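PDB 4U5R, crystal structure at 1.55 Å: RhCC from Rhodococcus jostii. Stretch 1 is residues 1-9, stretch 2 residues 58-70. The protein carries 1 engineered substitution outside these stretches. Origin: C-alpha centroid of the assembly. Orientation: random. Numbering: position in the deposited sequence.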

# COMPACT_ATOMS: atom_id res chain seq x y z
N PRO B 1 13.37 -2.19 -2.34
CA PRO B 1 12.14 -1.76 -3.01
C PRO B 1 11.07 -2.82 -2.94
O PRO B 1 11.35 -4.02 -2.96
CB PRO B 1 12.60 -1.51 -4.45
CG PRO B 1 14.07 -1.29 -4.34
CD PRO B 1 14.52 -2.20 -3.25
N TYR B 2 9.83 -2.37 -2.88
CA TYR B 2 8.70 -3.27 -2.75
C TYR B 2 7.75 -3.06 -3.91
O TYR B 2 7.07 -2.04 -3.96
CB TYR B 2 8.01 -3.00 -1.41
CG TYR B 2 6.69 -3.66 -1.18
CD1 TYR B 2 6.63 -4.99 -0.80
CD2 TYR B 2 5.51 -2.94 -1.29
CE1 TYR B 2 5.40 -5.60 -0.55
CE2 TYR B 2 4.28 -3.54 -1.05
CZ TYR B 2 4.24 -4.87 -0.68
OH TYR B 2 3.04 -5.49 -0.42
N TRP B 3 7.70 -4.01 -4.84
CA TRP B 3 6.85 -3.87 -6.03
C TRP B 3 5.65 -4.79 -6.01
O TRP B 3 5.76 -5.98 -5.69
CB TRP B 3 7.64 -4.17 -7.31
CG TRP B 3 8.63 -3.16 -7.75
CD1 TRP B 3 9.70 -2.68 -7.04
CD2 TRP B 3 8.69 -2.55 -9.04
NE1 TRP B 3 10.40 -1.77 -7.81
CE2 TRP B 3 9.80 -1.68 -9.04
CE3 TRP B 3 7.89 -2.64 -10.18
CZ2 TRP B 3 10.14 -0.91 -10.16
CZ3 TRP B 3 8.24 -1.88 -11.30
CH2 TRP B 3 9.34 -1.02 -11.27
N GLU B 4 4.50 -4.24 -6.38
CA GLU B 4 3.31 -5.03 -6.62
C GLU B 4 2.92 -4.91 -8.07
O GLU B 4 2.76 -3.80 -8.56
CB GLU B 4 2.16 -4.54 -5.77
CG GLU B 4 2.27 -4.83 -4.30
CD GLU B 4 1.14 -4.16 -3.56
OE1 GLU B 4 1.07 -2.91 -3.59
OE2 GLU B 4 0.30 -4.88 -2.99
N ILE B 5 2.74 -6.04 -8.76
CA ILE B 5 2.28 -6.00 -10.13
C ILE B 5 0.99 -6.80 -10.26
O ILE B 5 0.98 -8.02 -10.10
CB ILE B 5 3.38 -6.53 -11.09
CG1 ILE B 5 4.64 -5.68 -10.91
CG2 ILE B 5 2.89 -6.50 -12.54
CD1 ILE B 5 5.81 -6.07 -11.79
N PHE B 6 -0.10 -6.09 -10.48
CA PHE B 6 -1.43 -6.67 -10.61
C PHE B 6 -1.73 -6.91 -12.07
O PHE B 6 -1.80 -5.95 -12.84
CB PHE B 6 -2.48 -5.74 -10.01
CG PHE B 6 -2.32 -5.48 -8.54
CD1 PHE B 6 -2.93 -6.31 -7.62
CD2 PHE B 6 -1.60 -4.38 -8.09
CE1 PHE B 6 -2.82 -6.06 -6.26
CE2 PHE B 6 -1.47 -4.13 -6.73
CZ PHE B 6 -2.07 -4.97 -5.82
N THR B 7 -1.91 -8.17 -12.47
CA THR B 7 -2.10 -8.53 -13.88
C THR B 7 -3.39 -9.31 -14.14
O THR B 7 -3.92 -9.95 -13.24
CB THR B 7 -0.96 -9.44 -14.40
OG1 THR B 7 -1.10 -10.74 -13.82
CG2 THR B 7 0.40 -8.86 -14.04
N PRO B 8 -3.89 -9.27 -15.39
CA PRO B 8 -4.90 -10.26 -15.77
C PRO B 8 -4.39 -11.65 -15.42
O PRO B 8 -3.18 -11.88 -15.57
CB PRO B 8 -5.01 -10.10 -17.29
CG PRO B 8 -4.61 -8.69 -17.54
CD PRO B 8 -3.57 -8.35 -16.50
N GLU B 9 -5.27 -12.53 -14.96
CA GLU B 9 -4.89 -13.89 -14.63
C GLU B 9 -4.08 -14.52 -15.75
O GLU B 9 -4.44 -14.40 -16.92
CB GLU B 9 -6.13 -14.75 -14.38
CG GLU B 9 -6.49 -14.95 -12.93
CD GLU B 9 -7.45 -16.10 -12.76
OE1 GLU B 9 -8.50 -16.10 -13.43
OE2 GLU B 9 -7.14 -17.03 -11.97
N ASN B 58 -11.95 -3.98 -16.64
CA ASN B 58 -10.90 -4.02 -17.65
C ASN B 58 -10.03 -5.23 -17.38
O ASN B 58 -9.33 -5.28 -16.35
CB ASN B 58 -10.08 -2.72 -17.65
CG ASN B 58 -9.08 -2.65 -18.81
OD1 ASN B 58 -8.63 -3.66 -19.34
ND2 ASN B 58 -8.72 -1.43 -19.20
N ASN B 59 -10.07 -6.19 -18.29
CA ASN B 59 -9.30 -7.41 -18.13
C ASN B 59 -8.03 -7.38 -18.99
O ASN B 59 -7.42 -8.42 -19.25
CB ASN B 59 -10.20 -8.61 -18.45
CG ASN B 59 -11.54 -8.58 -17.67
OD1 ASN B 59 -11.56 -8.41 -16.45
ND2 ASN B 59 -12.65 -8.72 -18.39
N ASN B 60 -7.61 -6.19 -19.40
CA ASN B 60 -6.38 -6.02 -20.17
C ASN B 60 -5.52 -4.93 -19.53
O ASN B 60 -4.78 -4.20 -20.19
CB ASN B 60 -6.71 -5.68 -21.63
CG ASN B 60 -5.50 -5.77 -22.55
OD1 ASN B 60 -4.76 -6.75 -22.54
ND2 ASN B 60 -5.28 -4.72 -23.33
N PHE B 61 -5.58 -4.86 -18.20
CA PHE B 61 -4.96 -3.76 -17.50
C PHE B 61 -3.98 -4.26 -16.43
O PHE B 61 -4.32 -5.12 -15.62
CB PHE B 61 -6.05 -2.88 -16.87
CG PHE B 61 -5.54 -1.59 -16.28
CD1 PHE B 61 -5.33 -0.47 -17.06
CD2 PHE B 61 -5.28 -1.50 -14.92
CE1 PHE B 61 -4.87 0.72 -16.51
CE2 PHE B 61 -4.82 -0.32 -14.36
CZ PHE B 61 -4.61 0.79 -15.15
N VAL B 62 -2.75 -3.72 -16.47
CA VAL B 62 -1.73 -4.05 -15.49
C VAL B 62 -1.50 -2.83 -14.59
O VAL B 62 -1.13 -1.75 -15.05
CB VAL B 62 -0.41 -4.48 -16.17
CG1 VAL B 62 0.67 -4.73 -15.12
CG2 VAL B 62 -0.63 -5.73 -17.03
N ARG B 63 -1.72 -3.00 -13.29
CA ARG B 63 -1.49 -1.91 -12.33
C ARG B 63 -0.26 -2.20 -11.48
O ARG B 63 -0.18 -3.25 -10.85
CB ARG B 63 -2.74 -1.71 -11.45
CG ARG B 63 -2.78 -0.42 -10.62
CD ARG B 63 -2.61 0.79 -11.53
NE ARG B 63 -2.87 2.03 -10.81
CZ ARG B 63 -1.98 2.73 -10.12
NH1 ARG B 63 -0.72 2.31 -9.99
NH2 ARG B 63 -2.37 3.86 -9.54
N ILE B 64 0.69 -1.25 -11.45
CA ILE B 64 1.94 -1.41 -10.71
C ILE B 64 2.04 -0.36 -9.61
O ILE B 64 1.76 0.81 -9.83
CB ILE B 64 3.18 -1.27 -11.63
CG1 ILE B 64 3.09 -2.18 -12.86
CG2 ILE B 64 4.47 -1.46 -10.80
CD1 ILE B 64 2.73 -1.40 -14.14
N ARG B 65 2.42 -0.79 -8.41
CA ARG B 65 2.63 0.15 -7.31
C ARG B 65 3.89 -0.24 -6.56
O ARG B 65 4.10 -1.41 -6.32
CB ARG B 65 1.44 0.16 -6.35
CG ARG B 65 1.59 1.14 -5.20
CD ARG B 65 0.66 0.83 -4.03
NE ARG B 65 0.75 1.92 -3.06
CZ ARG B 65 1.72 2.04 -2.16
NH1 ARG B 65 2.67 1.11 -2.08
NH2 ARG B 65 1.73 3.09 -1.35
N LEU B 66 4.71 0.71 -6.16
CA LEU B 66 5.91 0.32 -5.44
C LEU B 66 6.23 1.29 -4.32
O LEU B 66 5.93 2.46 -4.45
CB LEU B 66 7.08 0.19 -6.42
CG LEU B 66 7.46 1.35 -7.35
CD1 LEU B 66 8.97 1.53 -7.46
CD2 LEU B 66 6.83 1.15 -8.71
N ASP B 67 6.75 0.77 -3.21
CA ASP B 67 7.40 1.59 -2.18
C ASP B 67 8.90 1.61 -2.35
O ASP B 67 9.52 0.57 -2.61
CB ASP B 67 7.10 1.08 -0.76
CG ASP B 67 5.64 1.22 -0.36
OD1 ASP B 67 4.94 2.15 -0.79
OD2 ASP B 67 5.19 0.40 0.46
N HIS B 68 9.50 2.78 -2.15
CA HIS B 68 10.94 2.90 -2.00
C HIS B 68 11.23 3.15 -0.54
O HIS B 68 10.66 4.07 0.05
CB HIS B 68 11.49 4.04 -2.85
CG HIS B 68 11.73 3.67 -4.28
ND1 HIS B 68 12.30 4.54 -5.18
CD2 HIS B 68 11.51 2.52 -4.97
CE1 HIS B 68 12.42 3.95 -6.35
NE2 HIS B 68 11.95 2.72 -6.25
N ILE B 69 12.10 2.32 0.02
CA ILE B 69 12.40 2.33 1.45
C ILE B 69 13.84 2.69 1.74
O ILE B 69 14.12 3.45 2.66
CB ILE B 69 12.10 0.96 2.07
CG1 ILE B 69 10.74 0.46 1.60
CG2 ILE B 69 12.17 1.05 3.60
CD1 ILE B 69 10.58 -1.08 1.64
N ALA B 70 14.76 2.13 0.96
CA ALA B 70 16.18 2.23 1.27
C ALA B 70 16.73 3.61 0.92
O ALA B 70 17.53 4.18 1.66
CB ALA B 70 16.96 1.14 0.54
O HOH W 1 3.26 -1.46 -3.46

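The most unusual feature of this contact is how its one cross-strand charge pair is handled: Glu-4 and Arg-65 face each other in register, yet their charged ends are linked by a water. Glu-4 OE1 and Arg-65 NH1 lie 4.6 Å apart, too far for a salt bridge. Water 1 donates to Glu-4 OE1 at 2.6 Å and accepts from Arg-65 NH1 at 3.0 Å; its second proton makes a weak bond to Arg-65 O, also 3.0 Å from the water oxygen. The arginine spends its direct salt bridge within its own strand, two residues on, where Arg-65 NH1 reaches Asp-67 OD1 at 2.8 Å. Residues two apart on a strand share a face, so the salt bridge links successive hydrogen-bonded rungs, skipping the Trp-3 with Leu-66 pair.

The frame beneath is a regular antiparallel pair, strand 2-8 against strand 61-68, with directions 173° apart. Hydrogen-bonded rungs fall at Tyr-2 with Asp-67, Glu-4 with Arg-65 and Phe-6 with Arg-63, each closed by two backbone bonds. In the middle rung, Glu-4 N donates to Arg-65 O at 2.9 Å and Arg-65 N donates back to Glu-4 O at 3.0 Å, both nearly straight. The Tyr-2 rung is less even: Tyr-2 N to Asp-67 O is 3.0 Å at 168°, whereas Asp-67 N to Tyr-2 O is 2.9 Å but bent to 143°. That same carbonyl also receives a close CA-H contact, with Leu-66 CA 3.0 Å from Tyr-2 O.

Alternation then sorts the side chains. Tyr-2, Glu-4, Phe-6, Arg-63, Arg-65 and Asp-67 share one face, mixing charge with aromatic rings; Trp-3, Ile-5, Ile-64 and Leu-66 occupy the other, which is apolar in its packing. At the non-hydrogen-bonded pairs the CA atoms lie closer, 4.3 Å between Trp-3 CA and Leu-66 CA. The indole, at chi1 m, folds back over its partner: Leu-66 CB sits 3.9 Å from the centroid of the five-membered ring and only 8° off its normal, a clean CH-pi contact. The indole also reaches diagonally, with Trp-3 CE3 3.7 Å from Ile-64 CG2, and Ile-5 CG2 continues the diagonal packing at 3.8 Å from Val-62 CG1.

Pro-8 ends the ladder. Its nitrogen has no hydrogen to donate, and the ring takes up the space instead: Pro-8 CD lies 3.4 Å from Phe-61 O, and Pro-8 CG 3.3 Å from Asn-59 O. What can be read here is backbone pairing that sets the register, apolar packing both within and diagonally between pairs on one face, and on the other a salt bridge along the strand with a water linking charges across it.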